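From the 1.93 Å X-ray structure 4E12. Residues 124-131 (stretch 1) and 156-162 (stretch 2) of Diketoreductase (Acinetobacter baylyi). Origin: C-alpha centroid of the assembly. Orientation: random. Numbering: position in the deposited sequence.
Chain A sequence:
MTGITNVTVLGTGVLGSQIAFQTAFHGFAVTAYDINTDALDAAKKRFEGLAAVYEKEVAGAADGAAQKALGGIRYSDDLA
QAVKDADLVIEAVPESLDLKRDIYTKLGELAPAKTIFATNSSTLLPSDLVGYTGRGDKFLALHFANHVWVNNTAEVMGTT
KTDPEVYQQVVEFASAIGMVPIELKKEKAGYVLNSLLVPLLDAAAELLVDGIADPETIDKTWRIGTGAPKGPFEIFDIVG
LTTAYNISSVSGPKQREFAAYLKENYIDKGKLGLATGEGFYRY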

# COMPACT_ATOMS: atom_id res chain seq x y z
N LEU A 124 -9.38 20.83 3.90
CA LEU A 124 -9.49 21.66 5.09
C LEU A 124 -9.87 20.85 6.32
O LEU A 124 -10.74 19.98 6.26
CB LEU A 124 -10.50 22.78 4.87
CG LEU A 124 -9.95 23.96 4.07
CD1 LEU A 124 -11.05 24.79 3.42
CD2 LEU A 124 -9.08 24.79 5.00
N LEU A 125 -9.21 21.14 7.43
CA LEU A 125 -9.50 20.48 8.69
C LEU A 125 -10.70 21.10 9.39
O LEU A 125 -10.96 22.30 9.27
CB LEU A 125 -8.28 20.59 9.62
CG LEU A 125 -6.99 19.91 9.18
CD1 LEU A 125 -5.93 20.12 10.25
CD2 LEU A 125 -7.26 18.42 9.02
N PRO A 126 -11.48 20.28 10.12
CA PRO A 126 -12.63 20.84 10.83
C PRO A 126 -12.20 21.94 11.80
O PRO A 126 -12.98 22.84 12.12
CB PRO A 126 -13.22 19.62 11.55
CG PRO A 126 -12.81 18.46 10.69
CD PRO A 126 -11.44 18.80 10.20
N SER A 127 -10.95 21.87 12.25
CA SER A 127 -10.38 22.93 13.06
C SER A 127 -10.20 24.22 12.27
O SER A 127 -10.30 25.31 12.84
CB SER A 127 -9.06 22.50 13.67
OG SER A 127 -9.30 21.52 14.65
N ASP A 128 -9.92 24.11 10.98
CA ASP A 128 -9.80 25.29 10.12
C ASP A 128 -11.12 26.04 10.02
O ASP A 128 -11.14 27.23 9.71
CB ASP A 128 -9.32 24.90 8.71
CG ASP A 128 -7.88 24.41 8.69
OD1 ASP A 128 -7.14 24.70 9.64
OD2 ASP A 128 -7.49 23.71 7.72
N LEU A 129 -12.22 25.34 10.28
CA LEU A 129 -13.54 25.84 9.94
C LEU A 129 -14.46 25.99 11.15
O LEU A 129 -15.49 26.66 11.07
CB LEU A 129 -14.20 24.90 8.92
CG LEU A 129 -13.49 24.65 7.59
CD1 LEU A 129 -14.15 23.50 6.83
CD2 LEU A 129 -13.44 25.91 6.75
N VAL A 130 -14.11 25.36 12.27
CA VAL A 130 -15.04 25.26 13.40
C VAL A 130 -15.51 26.62 13.93
O VAL A 130 -16.68 26.78 14.29
CB VAL A 130 -14.47 24.41 14.55
CG1 VAL A 130 -13.13 24.96 15.00
CG2 VAL A 130 -15.45 24.34 15.71
N GLY A 131 -14.60 27.59 13.94
CA GLY A 131 -14.92 28.90 14.48
C GLY A 131 -16.09 29.59 13.83
O GLY A 131 -16.81 30.36 14.48
N VAL A 156 -15.21 9.56 9.77
CA VAL A 156 -15.79 10.48 10.73
C VAL A 156 -14.68 11.08 11.58
O VAL A 156 -13.90 10.36 12.20
CB VAL A 156 -16.78 9.77 11.67
CG1 VAL A 156 -17.40 10.78 12.64
CG2 VAL A 156 -17.87 9.08 10.85
N MET A 157 -14.61 12.40 11.61
CA MET A 157 -13.50 13.06 12.28
C MET A 157 -13.94 14.41 12.83
O MET A 157 -14.25 15.32 12.06
CB MET A 157 -12.36 13.24 11.27
CG MET A 157 -11.04 13.73 11.83
SD MET A 157 -9.81 13.90 10.52
CE MET A 157 -10.32 15.46 9.82
N GLY A 158 -13.98 14.53 14.15
CA GLY A 158 -14.35 15.79 14.77
C GLY A 158 -13.18 16.59 15.30
O GLY A 158 -12.02 16.26 15.05
N THR A 159 -13.49 17.65 16.05
CA THR A 159 -12.45 18.41 16.74
C THR A 159 -12.53 18.07 18.22
O THR A 159 -13.39 17.28 18.64
CB THR A 159 -12.67 19.94 16.62
OG1 THR A 159 -13.85 20.30 17.35
CG2 THR A 159 -12.85 20.35 15.17
N THR A 160 -11.65 18.66 19.01
CA THR A 160 -11.69 18.52 20.46
C THR A 160 -13.01 19.07 21.01
O THR A 160 -13.45 18.69 22.10
CB THR A 160 -10.52 19.27 21.11
OG1 THR A 160 -10.55 20.65 20.70
CG2 THR A 160 -9.19 18.66 20.68
N LYS A 161 -13.65 19.95 20.25
CA LYS A 161 -14.90 20.59 20.68
C LYS A 161 -16.13 19.74 20.37
O LYS A 161 -17.20 19.97 20.92
CB LYS A 161 -15.05 21.96 20.00
CG LYS A 161 -13.83 22.85 20.14
CD LYS A 161 -13.94 24.09 19.26
CE LYS A 161 -12.68 24.95 19.36
NZ LYS A 161 -12.75 26.17 18.51
N THR A 162 -15.99 18.75 19.48
CA THR A 162 -17.13 17.95 19.05
C THR A 162 -17.77 17.17 20.19
O THR A 162 -17.09 16.50 20.96
CB THR A 162 -16.76 16.93 17.94
OG1 THR A 162 -16.25 17.62 16.80
CG2 THR A 162 -17.99 16.15 17.53

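What holds these two stretches together, given that no hydrogen bond crosses between them? The contact is one of side-chain packing: about 310 Å² of surface is buried, both sides summed, and most of it belongs to Thr159, Pro126, Val130 and Met157. A weakly bonded helix beginning about Pro126 lies against a strand that leads into a turn, and the backbones stay well apart. Their nearest alpha carbons, Ser127 CA and Thr159 CA, are 6.2 Å from each other.

Why does Thr159, a polar residue, cover the most surface? Its CA-to-CB bond points toward the helix, and the p rotamer places the CG2 methyl among three residues there. Thr159 CG2 lies 3.7 Å from Pro126 CB, 3.8 Å from Ser127 OG and 4.4 Å from Val130 CB. The hydroxyl is engaged within its own stretch, where Lys161 N donates to Thr159 OG1 at 2.9 Å. The threonine thus offers the helix its apolar branch while its polar branch braces the turn.

How does Pro126 serve two partners at once? Its ring is a compact apolar surface, with CB near the Thr159 methyl and CD near the end of Met157. Pro126 CD and Met157 CE approach to 3.5 Å, a close apolar contact. Met157 reaches it with chi1 and chi2 both t, then chi3 at 79°, and the same methyl meets a second apolar group where Met157 CE lies 4.3 Å from Leu125 CD2. The proline also contributes its carbonyl to the helix: Leu129 N bonds to Pro126 O at 3.2 Å, and Val130 N bonds weakly to the same oxygen at 2.8 Å.

What does Val130 add one helical turn further on? Its CA-to-CB bond points toward the second stretch, and its side chain is met by the long, extended side chain of Lys161, whose chi2 to chi4 are all t. Val130 CG1 and Lys161 NZ are 3.7 Å apart, a van der Waals approach, since a valine methyl offers the amine nothing to bond.

What keeps the loop in shape to present these groups? Thr159 to Thr162 form a type I beta turn, closed by Thr162 N to Thr159 O at 3.1 Å and reinforced by Thr159 N to Thr162 OG1 at 2.9 Å. In stretch 1, Leu125 N bonds to Asp128 OD2 at 3.1 Å, tying together the start of the helical segment. Each stretch therefore satisfies polar groups internally and meets its neighbour mainly through carbon.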